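Local structure of mosquitocidal toxin (Lysinibacillus sphaericus, 2VSE) at residues N569-A574 / Y782-F787; Y581-K586 / I673-Q678; Q646-F651 / N685-L690. The protein acts as a mosquitocidal holotoxin that joins an ADP-ribosyltransferase domain to ricin-B-like lectin domains, which probably bind sugars on the target cell. All coordinates share one frame; numbering follows the deposited sequence.

Contact 1. Residues N569-A574 / Y782-F787; sequences NQDLIA and YVEYNF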
loop_
_atom_site.group_PDB
_atom_site.type_symbol
_atom_site.label_atom_id
_atom_site.label_comp_id
_atom_site.label_asym_id
_atom_site.label_seq_id
_atom_site.Cartn_x
_atom_site.Cartn_y
_atom_site.Cartn_z
ATOM N N ASN A 569 -8.700 26.266 11.063
ATOM C CA ASN A 569 -7.755 27.102 11.786
ATOM C C ASN A 569 -6.914 26.254 12.751
ATOM O O ASN A 569 -7.346 25.935 13.857
ATOM C CB ASN A 569 -8.503 28.215 12.533
ATOM C CG ASN A 569 -7.569 29.183 13.238
ATOM O OD1 ASN A 569 -6.352 28.995 13.262
ATOM N ND2 ASN A 569 -8.140 30.237 13.815
ATOM N N GLN A 570 -5.702 25.904 12.339
ATOM C CA GLN A 570 -4.861 24.985 13.130
ATOM C C GLN A 570 -4.406 25.574 14.460
ATOM O O GLN A 570 -3.995 24.836 15.348
ATOM C CB GLN A 570 -3.652 24.494 12.334
ATOM C CG GLN A 570 -3.996 23.498 11.248
ATOM C CD GLN A 570 -2.769 22.995 10.501
ATOM O OE1 GLN A 570 -2.686 23.094 9.278
ATOM N NE2 GLN A 570 -1.814 22.450 11.236
ATOM N N ASP A 571 -4.478 26.891 14.602
ATOM C CA ASP A 571 -4.215 27.544 15.882
ATOM C C ASP A 571 -5.308 27.218 16.929
ATOM O O ASP A 571 -5.092 27.373 18.127
ATOM C CB ASP A 571 -4.063 29.068 15.682
ATOM C CG ASP A 571 -2.746 29.458 14.977
ATOM O OD1 ASP A 571 -1.978 28.558 14.567
ATOM O OD2 ASP A 571 -2.463 30.668 14.826
ATOM N N LEU A 572 -6.475 26.759 16.481
ATOM C CA LEU A 572 -7.543 26.398 17.410
ATOM C C LEU A 572 -7.551 24.901 17.662
ATOM O O LEU A 572 -7.540 24.093 16.720
ATOM C CB LEU A 572 -8.908 26.869 16.904
ATOM C CG LEU A 572 -9.104 28.390 16.756
ATOM C CD1 LEU A 572 -10.501 28.716 16.266
ATOM C CD2 LEU A 572 -8.816 29.153 18.047
ATOM N N ILE A 573 -7.555 24.538 18.941
ATOM C CA ILE A 573 -7.530 23.144 19.356
ATOM C C ILE A 573 -8.698 22.843 20.292
ATOM O O ILE A 573 -9.340 23.763 20.800
ATOM C CB ILE A 573 -6.195 22.786 20.049
ATOM C CG1 ILE A 573 -5.820 23.842 21.097
ATOM C CG2 ILE A 573 -5.072 22.635 19.029
ATOM C CD1 ILE A 573 -6.483 23.657 22.427
ATOM N N ALA A 574 -8.978 21.553 20.500
ATOM C CA ALA A 574 -10.029 21.107 21.416
ATOM C C ALA A 574 -9.550 21.278 22.848
ATOM O O ALA A 574 -8.556 20.674 23.269
ATOM C CB ALA A 574 -10.398 19.656 21.151
ATOM N N TYR A 782 7.899 26.735 19.340
ATOM C CA TYR A 782 7.164 25.633 18.734
ATOM C C TYR A 782 7.331 25.755 17.230
ATOM O O TYR A 782 7.262 26.875 16.663
ATOM C CB TYR A 782 5.679 25.697 19.078
ATOM C CG TYR A 782 5.403 25.703 20.560
ATOM C CD1 TYR A 782 5.472 24.520 21.320
ATOM C CD2 TYR A 782 5.094 26.892 21.216
ATOM C CE1 TYR A 782 5.228 24.539 22.696
ATOM C CE2 TYR A 782 4.844 26.912 22.574
ATOM C CZ TYR A 782 4.915 25.751 23.304
ATOM O OH TYR A 782 4.638 25.815 24.648
ATOM N N VAL A 783 7.570 24.616 16.586
ATOM C CA VAL A 783 7.651 24.559 15.142
ATOM C C VAL A 783 6.435 23.773 14.645
ATOM O O VAL A 783 6.307 22.589 14.886
ATOM C CB VAL A 783 9.012 23.962 14.703
ATOM C CG1 VAL A 783 9.143 23.918 13.208
ATOM C CG2 VAL A 783 10.155 24.770 15.303
ATOM N N GLU A 784 5.523 24.454 13.967
ATOM C CA GLU A 784 4.208 23.880 13.665
ATOM C C GLU A 784 3.984 23.866 12.171
ATOM O O GLU A 784 4.046 24.912 11.532
ATOM C CB GLU A 784 3.104 24.695 14.351
ATOM C CG GLU A 784 3.296 24.853 15.867
ATOM C CD GLU A 784 2.318 25.838 16.529
ATOM O OE1 GLU A 784 1.664 26.647 15.827
ATOM O OE2 GLU A 784 2.197 25.786 17.778
ATOM N N TYR A 785 3.739 22.682 11.616
ATOM C CA TYR A 785 3.444 22.555 10.217
ATOM C C TYR A 785 2.015 23.006 9.938
ATOM O O TYR A 785 1.086 22.603 10.636
ATOM C CB TYR A 785 3.637 21.108 9.726
ATOM C CG TYR A 785 3.482 21.002 8.220
ATOM C CD1 TYR A 785 4.410 21.610 7.363
ATOM C CD2 TYR A 785 2.401 20.357 7.651
ATOM C CE1 TYR A 785 4.280 21.551 5.979
ATOM C CE2 TYR A 785 2.248 20.297 6.259
ATOM C CZ TYR A 785 3.201 20.898 5.439
ATOM O OH TYR A 785 3.090 20.844 4.077
ATOM N N ASN A 786 1.850 23.837 8.907
ATOM C CA ASN A 786 0.529 24.254 8.480
ATOM C C ASN A 786 0.182 23.621 7.136
ATOM O O ASN A 786 0.870 23.845 6.140
ATOM C CB ASN A 786 0.408 25.787 8.455
ATOM C CG ASN A 786 -1.001 26.253 8.117
ATOM O OD1 ASN A 786 -1.387 26.288 6.952
ATOM N ND2 ASN A 786 -1.777 26.591 9.132
ATOM N N PHE A 787 -0.877 22.821 7.125
ATOM C CA PHE A 787 -1.193 21.950 5.996
ATOM C C PHE A 787 -1.719 22.714 4.801
ATOM O O PHE A 787 -1.403 22.398 3.654
ATOM C CB PHE A 787 -2.209 20.882 6.409
ATOM C CG PHE A 787 -1.609 19.778 7.208
ATOM C CD1 PHE A 787 -1.232 18.582 6.585
ATOM C CD2 PHE A 787 -1.389 19.931 8.575
ATOM C CE1 PHE A 787 -0.646 17.561 7.314
ATOM C CE2 PHE A 787 -0.801 18.908 9.318
ATOM C CZ PHE A 787 -0.425 17.723 8.693
HETATM O O HOH W 1 -4.436 26.920 10.040
HETATM O O HOH W 2 -0.588 26.070 14.238
#

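Contact 2. Residues Y581-K586 / I673-Q678; sequences YTIATK and IPLKAQ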
loop_
_atom_site.group_PDB
_atom_site.type_symbol
_atom_site.label_atom_id
_atom_site.label_comp_id
_atom_site.label_asym_id
_atom_site.label_seq_id
_atom_site.Cartn_x
_atom_site.Cartn_y
_atom_site.Cartn_z
ATOM N N TYR A 581 -18.575 21.362 31.931
ATOM C CA TYR A 581 -17.430 20.542 31.521
ATOM C C TYR A 581 -17.272 20.544 30.003
ATOM O O TYR A 581 -16.768 19.580 29.420
ATOM C CB TYR A 581 -17.561 19.114 32.083
ATOM C CG TYR A 581 -17.436 19.052 33.592
ATOM C CD1 TYR A 581 -16.190 18.897 34.204
ATOM C CD2 TYR A 581 -18.560 19.168 34.406
ATOM C CE1 TYR A 581 -16.069 18.853 35.595
ATOM C CE2 TYR A 581 -18.452 19.125 35.797
ATOM C CZ TYR A 581 -17.204 18.968 36.385
ATOM O OH TYR A 581 -17.102 18.925 37.763
ATOM N N THR A 582 -17.691 21.636 29.369
ATOM C CA THR A 582 -17.831 21.636 27.921
ATOM C C THR A 582 -16.480 21.768 27.219
ATOM O O THR A 582 -15.589 22.501 27.676
ATOM C CB THR A 582 -18.784 22.727 27.401
ATOM O OG1 THR A 582 -18.058 23.942 27.232
ATOM C CG2 THR A 582 -19.982 22.945 28.343
ATOM N N ILE A 583 -16.346 21.048 26.110
ATOM C CA ILE A 583 -15.137 21.082 25.315
ATOM C C ILE A 583 -15.351 22.009 24.115
ATOM O O ILE A 583 -16.370 21.915 23.422
ATOM C CB ILE A 583 -14.719 19.651 24.902
ATOM C CG1 ILE A 583 -14.451 18.813 26.165
ATOM C CG2 ILE A 583 -13.501 19.670 23.964
ATOM C CD1 ILE A 583 -14.338 17.315 25.923
ATOM N N ALA A 584 -14.393 22.914 23.894
ATOM C CA ALA A 584 -14.522 23.955 22.872
ATOM C C ALA A 584 -13.223 24.167 22.106
ATOM O O ALA A 584 -12.147 23.766 22.566
ATOM C CB ALA A 584 -14.973 25.264 23.513
ATOM N N THR A 585 -13.329 24.807 20.942
ATOM C CA THR A 585 -12.147 25.217 20.194
ATOM C C THR A 585 -11.597 26.494 20.794
ATOM O O THR A 585 -12.299 27.500 20.898
ATOM C CB THR A 585 -12.419 25.434 18.701
ATOM O OG1 THR A 585 -13.511 26.346 18.535
ATOM C CG2 THR A 585 -12.747 24.114 18.030
ATOM N N LYS A 586 -10.333 26.441 21.197
ATOM C CA LYS A 586 -9.675 27.571 21.823
ATOM C C LYS A 586 -8.253 27.751 21.323
ATOM O O LYS A 586 -7.586 26.798 20.911
ATOM C CB LYS A 586 -9.695 27.434 23.347
ATOM C CG LYS A 586 -11.023 27.849 23.966
ATOM C CD LYS A 586 -11.150 27.361 25.394
ATOM C CE LYS A 586 -11.197 28.504 26.395
ATOM N NZ LYS A 586 -9.902 29.207 26.518
ATOM N N ILE A 673 -15.952 28.491 20.937
ATOM C CA ILE A 673 -17.228 27.875 20.544
ATOM C C ILE A 673 -17.199 26.376 20.807
ATOM O O ILE A 673 -16.223 25.704 20.465
ATOM C CB ILE A 673 -17.670 28.163 19.080
ATOM C CG1 ILE A 673 -16.593 27.740 18.083
ATOM C CG2 ILE A 673 -18.069 29.629 18.901
ATOM C CD1 ILE A 673 -17.153 27.041 16.868
ATOM N N PRO A 674 -18.262 25.855 21.440
ATOM C CA PRO A 674 -18.325 24.446 21.823
ATOM C C PRO A 674 -18.332 23.501 20.633
ATOM O O PRO A 674 -18.921 23.817 19.593
ATOM C CB PRO A 674 -19.658 24.350 22.582
ATOM C CG PRO A 674 -20.470 25.494 22.075
ATOM C CD PRO A 674 -19.474 26.589 21.854
ATOM N N LEU A 675 -17.654 22.363 20.795
ATOM C CA LEU A 675 -17.773 21.234 19.881
ATOM C C LEU A 675 -19.198 20.696 19.952
ATOM O O LEU A 675 -19.855 20.777 20.996
ATOM C CB LEU A 675 -16.791 20.117 20.248
ATOM C CG LEU A 675 -15.304 20.326 20.576
ATOM C CD1 LEU A 675 -14.555 19.001 20.396
ATOM C CD2 LEU A 675 -14.633 21.415 19.754
ATOM N N LYS A 676 -19.676 20.163 18.834
ATOM C CA LYS A 676 -21.032 19.660 18.741
ATOM C C LYS A 676 -21.000 18.359 17.977
ATOM O O LYS A 676 -20.216 18.214 17.034
ATOM C CB LYS A 676 -21.939 20.675 18.035
ATOM C CG LYS A 676 -22.215 21.954 18.829
ATOM C CD LYS A 676 -23.189 21.693 20.008
ATOM C CE LYS A 676 -23.516 23.072 20.673
ATOM N NZ LYS A 676 -24.864 22.972 21.368
ATOM N N ALA A 677 -21.832 17.410 18.406
ATOM C CA ALA A 677 -21.994 16.153 17.698
ATOM C C ALA A 677 -22.911 16.418 16.519
ATOM O O ALA A 677 -23.931 17.095 16.662
ATOM C CB ALA A 677 -22.581 15.102 18.613
ATOM N N GLN A 678 -22.539 15.909 15.350
ATOM C CA GLN A 678 -23.314 16.166 14.139
ATOM C C GLN A 678 -23.223 15.019 13.141
ATOM O O GLN A 678 -22.266 14.248 13.164
ATOM C CB GLN A 678 -22.888 17.498 13.497
ATOM C CG GLN A 678 -21.448 17.928 13.807
ATOM C CD GLN A 678 -20.952 19.084 12.948
ATOM O OE1 GLN A 678 -21.667 19.596 12.089
ATOM N NE2 GLN A 678 -19.717 19.485 13.171
#

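Contact 3. Residues Q646-F651 / N685-L690; sequences QTDGSF and NQKWYL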
loop_
_atom_site.group_PDB
_atom_site.type_symbol
_atom_site.label_atom_id
_atom_site.label_comp_id
_atom_site.label_asym_id
_atom_site.label_seq_id
_atom_site.Cartn_x
_atom_site.Cartn_y
_atom_site.Cartn_z
ATOM N N GLN A 646 -8.808 11.178 6.399
ATOM C CA GLN A 646 -9.348 11.886 5.234
ATOM C C GLN A 646 -8.256 12.085 4.185
ATOM O O GLN A 646 -7.075 11.960 4.493
ATOM C CB GLN A 646 -9.963 13.222 5.668
ATOM C CG GLN A 646 -11.023 13.105 6.786
ATOM C CD GLN A 646 -12.262 12.316 6.363
ATOM O OE1 GLN A 646 -13.045 12.767 5.523
ATOM N NE2 GLN A 646 -12.442 11.133 6.945
ATOM N N THR A 647 -8.648 12.373 2.948
ATOM C CA THR A 647 -7.700 12.466 1.826
ATOM C C THR A 647 -6.690 13.612 1.986
ATOM O O THR A 647 -5.658 13.657 1.305
ATOM C CB THR A 647 -8.437 12.609 0.467
ATOM O OG1 THR A 647 -9.338 13.718 0.525
ATOM C CG2 THR A 647 -9.224 11.353 0.139
ATOM N N ASP A 648 -6.994 14.537 2.882
ATOM C CA ASP A 648 -6.139 15.693 3.081
ATOM C C ASP A 648 -5.242 15.539 4.319
ATOM O O ASP A 648 -4.574 16.493 4.735
ATOM C CB ASP A 648 -6.983 16.976 3.154
ATOM C CG ASP A 648 -7.975 16.984 4.329
ATOM O OD1 ASP A 648 -7.963 16.063 5.177
ATOM O OD2 ASP A 648 -8.776 17.940 4.407
ATOM N N GLY A 649 -5.253 14.345 4.908
ATOM C CA GLY A 649 -4.381 14.014 6.041
ATOM C C GLY A 649 -5.026 14.236 7.394
ATOM O O GLY A 649 -4.462 13.867 8.431
ATOM N N SER A 650 -6.209 14.839 7.394
ATOM C CA SER A 650 -6.930 15.073 8.641
ATOM C C SER A 650 -7.736 13.838 9.027
ATOM O O SER A 650 -7.769 12.839 8.294
ATOM C CB SER A 650 -7.853 16.285 8.516
ATOM O OG SER A 650 -8.919 16.025 7.607
ATOM N N PHE A 651 -8.395 13.920 10.182
ATOM C CA PHE A 651 -9.234 12.844 10.691
ATOM C C PHE A 651 -10.630 13.337 11.018
ATOM O O PHE A 651 -10.847 14.511 11.330
ATOM C CB PHE A 651 -8.633 12.215 11.954
ATOM C CG PHE A 651 -7.467 11.313 11.680
ATOM C CD1 PHE A 651 -7.634 9.931 11.662
ATOM C CD2 PHE A 651 -6.205 11.846 11.413
ATOM C CE1 PHE A 651 -6.576 9.096 11.385
ATOM C CE2 PHE A 651 -5.128 11.015 11.141
ATOM C CZ PHE A 651 -5.309 9.641 11.122
ATOM N N ASN A 685 -15.423 21.691 8.765
ATOM C CA ASN A 685 -15.699 21.950 10.180
ATOM C C ASN A 685 -15.913 20.700 11.026
ATOM O O ASN A 685 -16.270 20.791 12.196
ATOM C CB ASN A 685 -16.892 22.890 10.336
ATOM C CG ASN A 685 -18.100 22.441 9.549
ATOM O OD1 ASN A 685 -18.589 21.319 9.705
ATOM N ND2 ASN A 685 -18.608 23.332 8.704
ATOM N N GLN A 686 -15.699 19.536 10.430
ATOM C CA GLN A 686 -15.846 18.261 11.128
ATOM C C GLN A 686 -14.517 17.512 11.186
ATOM O O GLN A 686 -14.441 16.385 11.682
ATOM C CB GLN A 686 -16.889 17.411 10.419
ATOM C CG GLN A 686 -18.270 18.030 10.385
ATOM C CD GLN A 686 -19.321 17.058 9.942
ATOM O OE1 GLN A 686 -19.158 16.371 8.936
ATOM N NE2 GLN A 686 -20.408 16.981 10.688
ATOM N N LYS A 687 -13.464 18.155 10.694
ATOM C CA LYS A 687 -12.202 17.478 10.477
ATOM C C LYS A 687 -11.099 18.093 11.327
ATOM O O LYS A 687 -11.088 19.302 11.585
ATOM C CB LYS A 687 -11.857 17.485 8.985
ATOM C CG LYS A 687 -12.844 16.689 8.122
ATOM C CD LYS A 687 -12.903 17.179 6.687
ATOM C CE LYS A 687 -11.543 17.118 6.000
ATOM N NZ LYS A 687 -11.569 17.751 4.652
ATOM N N TRP A 688 -10.179 17.244 11.770
ATOM C CA TRP A 688 -9.123 17.652 12.678
ATOM C C TRP A 688 -7.786 17.114 12.217
ATOM O O TRP A 688 -7.697 15.983 11.732
ATOM C CB TRP A 688 -9.392 17.137 14.097
ATOM C CG TRP A 688 -10.745 17.512 14.686
ATOM C CD1 TRP A 688 -11.946 16.921 14.421
ATOM C CD2 TRP A 688 -11.005 18.518 15.666
ATOM N NE1 TRP A 688 -12.938 17.507 15.157
ATOM C CE2 TRP A 688 -12.390 18.494 15.930
ATOM C CE3 TRP A 688 -10.205 19.455 16.333
ATOM C CZ2 TRP A 688 -12.997 19.375 16.835
ATOM C CZ3 TRP A 688 -10.811 20.326 17.239
ATOM C CH2 TRP A 688 -12.191 20.277 17.475
ATOM N N TYR A 689 -6.754 17.936 12.354
ATOM C CA TYR A 689 -5.386 17.472 12.210
ATOM C C TYR A 689 -4.870 17.101 13.607
ATOM O O TYR A 689 -5.146 17.814 14.595
ATOM C CB TYR A 689 -4.498 18.548 11.581
ATOM C CG TYR A 689 -4.719 18.785 10.103
ATOM C CD1 TYR A 689 -4.441 17.788 9.177
ATOM C CD2 TYR A 689 -5.152 20.029 9.617
ATOM C CE1 TYR A 689 -4.625 17.989 7.823
ATOM C CE2 TYR A 689 -5.328 20.241 8.256
ATOM C CZ TYR A 689 -5.061 19.204 7.373
ATOM O OH TYR A 689 -5.211 19.358 6.013
ATOM N N LEU A 690 -4.125 15.999 13.684
ATOM C CA LEU A 690 -3.618 15.497 14.958
ATOM C C LEU A 690 -2.179 15.920 15.197
ATOM O O LEU A 690 -1.319 15.675 14.372
ATOM C CB LEU A 690 -3.721 13.957 15.024
ATOM C CG LEU A 690 -5.119 13.327 14.963
ATOM C CD1 LEU A 690 -5.059 11.802 14.916
ATOM C CD2 LEU A 690 -5.932 13.760 16.147
HETATM O O HOH W 3 -3.704 14.736 11.408
#

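Contact 1. Residues N569-A574 / Y782-F787
The carboxamide of Gln570 reaches across to the end of strand 780-786 and uses both of its polar atoms there. Gln570 OE1 accepts from Phe787 N at 2.8 Å, in the carbonyl plane and on a lone pair, with an N-H...O angle of 170°. Gln570 NE2 gives to Tyr785 O at 3.0 Å, a more bent bond, so the two together fix the amide's rotation. CG stands anti to the carbonyl carbon (chi1 -72°) and the chain runs extended beyond it, bringing the amide to the edge of the Phe787 ring, with Gln570 OE1 3.5 Å from Phe787 CD2. Two waters complete the polar seam. One accepts from Gln570 N and from Asn786 ND2; OD1 of the same asparagine accepts from Lys789 N. The other donates to Asp571 OD1 and Glu784 OE1; these like charges stand 4.3 Å apart, and Arg795 makes salt bridges to both, probably offsetting their repulsion. Asp571 OD2 and Glu784 OE2 are met by Asn822 and Tyr590. Asn569 OD1 accepts from Asp571 N in an Asx turn, within a type I beta turn closed by Leu572 N to Asn569 O. The contact is thus a mainly polar, water-bridged junction between two consecutive beta-trefoil-like lectin modules.

Contact 2. Residues Y581-K586 / I673-Q678
Strands 583-587 and 673-679 are joined antiparallel by two backbone hydrogen bonds, Leu675 N to Ile583 O at 3.0 Å and Thr585 N to Ile673 O at 3.1 Å. Ala584 and Pro674 form the non-hydrogen-bonded pair between them, their CA atoms only 4.0 Å apart and their side chains diverging. Ile583 O also takes a CA-H...O contact from Pro674 CA, at 3.6 Å. The apolar contacts gather on Leu675, whose two methyls divide the work: CD1 meets Ile583 CG2 at 3.8 Å, while CD2 lies 3.7 Å from Thr585 CG2. The Ile583 methyl gets there because CG2 stands anti to the backbone N, with CG1 turned beside that N (chi1 -60°). The side chains of Thr585 and Ile673 lie side by side and point the same way, Thr585 OG1 against Ile673 CG1 at 3.4 Å. That hydroxyl is hydrogen-bonded to Ile670 O, in the loop before strand 673-679, while the methyl of the same residue faces Leu675 and Trp688. Two main-chain bonds thus join the strands, whose other edges bond to strands 572-576 and 661-664, and the threonine splits its branches between a carbonyl and the apolar interior, consistent with a pairing held by main-chain bonds and shape more than by charge.

Contact 3. Residues Q646-F651 / N685-L690
Tyr689 lays its ring over Ser650, whose CB sits above one face, offset toward the rim and 4.0 Å from the ring centroid in a CH-pi contact. At the ring's edge Tyr689 OH gives a rather long bond of 3.2 Å to Asp648 O, from above the carbonyl plane. The Asp648 carboxylate organises the turn and ties it to segment 685-690. Asp648 OD1 takes two donors from Ser650: OG on the syn lone pair at 2.6 Å, and the backbone N on the anti side but well out of the carboxylate plane, which makes an Asx turn. Asp648 OD2 forms a salt bridge with Lys687 NZ at 2.8 Å, the ammonium coming from above the carboxylate plane; Asn684 OD1 is a second partner of NZ. The lysine chain is bent at chi3 (58°), which brings Lys687 CE 3.3 Å from Ser650 OG. Gly649 has a positive phi (94°), at which a CB would press on the preceding carbonyl oxygen, and it ends the type I turn begun at Gln646. Beyond the turn, Phe651 and Trp688 form a single antiparallel bridge, Phe651 N to Trp688 O at 2.7 Å and Trp688 N to Phe651 O at 2.8 Å. Leu690 CD1 lies over one face of the Phe651 ring in a CH-pi contact, offset toward its rim. The bridge brings together 651-655 and 688-692, the outermost strands of a six-stranded antiparallel sheet, as expected where a beta-trefoil barrel closes; strand 560-566 flanks 688-692, and Phe787 stacks on Tyr689.

All three contacts are largely buried, but contact 2 includes an exposed residue, Pro674, whereas no touching residue of contacts 1 and 3 is exposed. Contacts 2 and 3 are internal to one trefoil-like module: contact 2 pairs neighbouring strands of its four-stranded sheet, by main-chain bonds and aliphatic packing, whereas contact 3 joins the two end strands of its six-stranded sheet and adds a salt bridge and aromatic faces. Contact 1 lies between modules and is dominated by amide, carboxylate and water. Trp688 links the set, packing its ring against Leu675 and Thr585 of contact 2 and Ala574 of contact 1. Ile573 O also bonds to Lys586 N, so one side of contact 1 belongs to the sheet of contact 2.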